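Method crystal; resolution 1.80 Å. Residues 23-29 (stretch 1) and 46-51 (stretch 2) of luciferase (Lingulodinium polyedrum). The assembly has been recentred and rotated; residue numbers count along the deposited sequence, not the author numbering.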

ATOM      1  N   GLU A  23      18.806   4.808  10.991  1.00 32.51           N
ATOM      2  CA  GLU A  23      19.390   5.224  12.267  1.00 34.33           C
ATOM      3  C   GLU A  23      19.525   6.748  12.268  1.00 34.81           C
ATOM      4  O   GLU A  23      19.395   7.394  13.305  1.00 36.15           O
ATOM      5  CB  GLU A  23      20.756   4.568  12.453  1.00 33.92           C
ATOM      6  N   LYS A  24      19.753   7.310  11.088  1.00 35.85           N
ATOM      7  CA  LYS A  24      19.924   8.750  10.916  1.00 38.38           C
ATOM      8  C   LYS A  24      18.682   9.617  11.178  1.00 38.69           C
ATOM      9  O   LYS A  24      18.794  10.840  11.308  1.00 39.63           O
ATOM     10  CB  LYS A  24      20.434   9.030   9.493  1.00 38.72           C
ATOM     11  CG  LYS A  24      19.393   8.744   8.409  1.00 39.81           C
ATOM     12  CD  LYS A  24      20.030   8.462   7.059  1.00 42.29           C
ATOM     13  CE  LYS A  24      20.728   9.682   6.494  1.00 42.41           C
ATOM     14  NZ  LYS A  24      21.262   9.416   5.112  1.00 44.04           N
ATOM     15  N   TYR A  25      17.506   8.999  11.258  1.00 38.41           N
ATOM     16  CA  TYR A  25      16.268   9.749  11.458  1.00 37.44           C
ATOM     17  C   TYR A  25      15.751   9.764  12.893  1.00 38.67           C
ATOM     18  O   TYR A  25      14.543   9.620  13.139  1.00 38.06           O
ATOM     19  CB  TYR A  25      15.181   9.208  10.518  1.00 36.59           C
ATOM     20  CG  TYR A  25      15.576   9.249   9.054  1.00 34.46           C
ATOM     21  CD1 TYR A  25      15.710   8.073   8.312  1.00 34.18           C
ATOM     22  CD2 TYR A  25      15.831  10.461   8.415  1.00 34.80           C
ATOM     23  CE1 TYR A  25      16.087   8.105   6.965  1.00 33.28           C
ATOM     24  CE2 TYR A  25      16.211  10.504   7.070  1.00 34.71           C
ATOM     25  CZ  TYR A  25      16.335   9.326   6.349  1.00 33.65           C
ATOM     26  OH  TYR A  25      16.700   9.380   5.010  1.00 33.85           O
ATOM     27  N   GLY A  26      16.666   9.955  13.837  1.00 39.07           N
ATOM     28  CA  GLY A  26      16.278   9.995  15.235  1.00 39.30           C
ATOM     29  C   GLY A  26      15.280   8.907  15.586  1.00 39.25           C
ATOM     30  O   GLY A  26      15.445   7.758  15.184  1.00 40.86           O
ATOM     31  N   ASP A  27      14.221   9.274  16.304  1.00 38.59           N
ATOM     32  CA  ASP A  27      13.223   8.301  16.717  1.00 39.03           C
ATOM     33  C   ASP A  27      12.030   8.134  15.764  1.00 37.25           C
ATOM     34  O   ASP A  27      11.009   7.561  16.143  1.00 36.87           O
ATOM     35  CB  ASP A  27      12.716   8.657  18.119  1.00 42.70           C
ATOM     36  CG  ASP A  27      12.170   7.450  18.866  1.00 45.83           C
ATOM     37  OD1 ASP A  27      12.973   6.558  19.240  1.00 48.08           O
ATOM     38  OD2 ASP A  27      10.934   7.389  19.071  1.00 48.60           O
ATOM     39  N   ASN A  28      12.150   8.604  14.529  1.00 34.50           N
ATOM     40  CA  ASN A  28      11.037   8.478  13.592  1.00 33.32           C
ATOM     41  C   ASN A  28      10.693   7.032  13.230  1.00 32.43           C
ATOM     42  O   ASN A  28       9.539   6.729  12.911  1.00 32.46           O
ATOM     43  CB  ASN A  28      11.321   9.293  12.321  1.00 31.24           C
ATOM     44  CG  ASN A  28      11.089  10.780  12.526  1.00 32.35           C
ATOM     45  OD1 ASN A  28      10.856  11.224  13.655  1.00 30.83           O
ATOM     46  ND2 ASN A  28      11.143  11.556  11.442  1.00 31.00           N
ATOM     47  N   PHE A  29      11.686   6.148  13.299  1.00 31.63           N
ATOM     48  CA  PHE A  29      11.503   4.726  12.971  1.00 32.95           C
ATOM     49  C   PHE A  29      11.687   3.848  14.204  1.00 34.08           C
ATOM     50  O   PHE A  29      12.748   3.881  14.842  1.00 32.98           O
ATOM     51  CB  PHE A  29      12.519   4.295  11.897  1.00 31.50           C
ATOM     52  CG  PHE A  29      12.300   4.939  10.555  1.00 31.63           C
ATOM     53  CD1 PHE A  29      11.686   4.233   9.520  1.00 31.47           C
ATOM     54  CD2 PHE A  29      12.676   6.260  10.331  1.00 29.09           C
ATOM     55  CE1 PHE A  29      11.450   4.837   8.289  1.00 29.74           C
ATOM     56  CE2 PHE A  29      12.443   6.871   9.102  1.00 30.65           C
ATOM     57  CZ  PHE A  29      11.829   6.158   8.080  1.00 30.80           C
TER
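Stretch 2, residues 46-51: PMEVGG

This is a small, mainly van der Waals contact in which one valine of stretch 2 packs against the turn of stretch 1, with no hydrogen bond between the two. The buried surface sums to 188 Å² over both sides.

Stretch 2 is extended from Met47 to Val49, a short strand. It then leaves the extended form at Gly50 and Gly51, both of which have positive phi. Stretch 1 folds back on itself around Tyr25 to Asn28. A backbone hydrogen bond from Asn28 N to Tyr25 O, 2.9 Å long, closes this turn. The stretches run broadly opposite ways: Tyr25 and Gly26 lie by Val49 and Gly50, Asn28 by Val49 and Met47.

Val49 is the centre of the contact. Its side chain points toward stretch 1 with chi1 in the t rotamer. Val49 CG1 lies 3.6 Å from Tyr25 CA and 3.8 Å from Tyr25 CB. The same methyl carbon sits near the plane of the Tyr25 ring, at its edge, so the ring face is not what receives it. Tyr25 points away overall, and its CB still touches the valine. On the Asn28 side, Val49 CG1 is 3.5 Å from Asn28 ND2. That amide nitrogen has a hydrogen-bond partner elsewhere in the structure; against Val49 it makes only a van der Waals contact.

Met47, a selenomethionine, also points toward stretch 1, as expected for alternate residues of a strand. Its reach is slight: Met47 CE stops 4.3 Å from Asn28 ND2. Glu48, between them, is out of reach.

Past Val49 the two backbones come close at a pair of glycines. Gly26 CA and Gly50 CA are 4.6 Å apart, and Gly26 N is 4.4 Å from Gly50 CA. An ideal CB on Gly50 would fall 3.1 Å from Gly26 N, a tight fit. The absence of a side chain there keeps this approach open.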

ATOM      1  N   PRO A  46       8.403  23.658   6.887  1.00 43.56           N
ATOM      2  CA  PRO A  46       9.622  22.896   7.192  1.00 42.37           C
ATOM      3  C   PRO A  46       9.533  22.030   8.437  1.00 42.95           C
ATOM      4  O   PRO A  46       8.604  22.163   9.238  1.00 41.98           O
ATOM      5  CB  PRO A  46      10.687  23.982   7.325  1.00 43.68           C
ATOM      6  CG  PRO A  46       9.912  25.151   7.817  1.00 42.80           C
ATOM      7  CD  PRO A  46       8.656  25.107   6.982  1.00 43.31           C
HETATM    8  N   MSE A  47      10.516  21.146   8.588  1.00 42.23           N
HETATM    9  CA  MSE A  47      10.582  20.237   9.726  1.00 42.71           C
HETATM   10  C   MSE A  47      12.026  19.806   9.949  1.00 40.63           C
HETATM   11  O   MSE A  47      12.865  19.940   9.065  1.00 39.63           O
HETATM   12  CB  MSE A  47       9.733  18.992   9.473  1.00 46.08           C
HETATM   13  CG  MSE A  47      10.412  17.945   8.597  1.00 50.02           C
HETATM   14 SE   MSE A  47       9.302  16.385   8.445  1.00 57.70          SE
HETATM   15  CE  MSE A  47       9.923  15.362   9.964  1.00 53.89           C
ATOM     16  N   GLU A  48      12.308  19.266  11.125  1.00 39.58           N
ATOM     17  CA  GLU A  48      13.660  18.835  11.427  1.00 41.21           C
ATOM     18  C   GLU A  48      13.662  17.439  12.032  1.00 41.73           C
ATOM     19  O   GLU A  48      12.872  17.142  12.930  1.00 41.22           O
ATOM     20  CB  GLU A  48      14.315  19.826  12.387  1.00 41.20           C
ATOM     21  CG  GLU A  48      15.721  19.453  12.791  1.00 43.82           C
ATOM     22  CD  GLU A  48      16.405  20.554  13.577  1.00 44.08           C
ATOM     23  OE1 GLU A  48      17.504  20.297  14.117  1.00 47.31           O
ATOM     24  OE2 GLU A  48      15.851  21.675  13.646  1.00 44.12           O
ATOM     25  N   VAL A  49      14.558  16.592  11.527  1.00 42.20           N
ATOM     26  CA  VAL A  49      14.687  15.212  11.990  1.00 42.52           C
ATOM     27  C   VAL A  49      16.114  14.948  12.442  1.00 42.94           C
ATOM     28  O   VAL A  49      17.055  15.083  11.654  1.00 43.11           O
ATOM     29  CB  VAL A  49      14.376  14.186  10.863  1.00 42.36           C
ATOM     30  CG1 VAL A  49      14.383  12.773  11.438  1.00 41.61           C
ATOM     31  CG2 VAL A  49      13.045  14.499  10.206  1.00 42.11           C
ATOM     32  N   GLY A  50      16.261  14.568  13.708  1.00 42.66           N
ATOM     33  CA  GLY A  50      17.568  14.268  14.255  1.00 43.03           C
ATOM     34  C   GLY A  50      18.676  15.179  13.763  1.00 44.67           C
ATOM     35  O   GLY A  50      19.706  14.703  13.262  1.00 44.77           O
ATOM     36  N   GLY A  51      18.475  16.489  13.889  1.00 43.96           N
ATOM     37  CA  GLY A  51      19.508  17.415  13.455  1.00 45.73           C
ATOM     38  C   GLY A  51      19.352  17.999  12.059  1.00 45.94           C
ATOM     39  O   GLY A  51      19.558  19.200  11.877  1.00 46.63           O
TER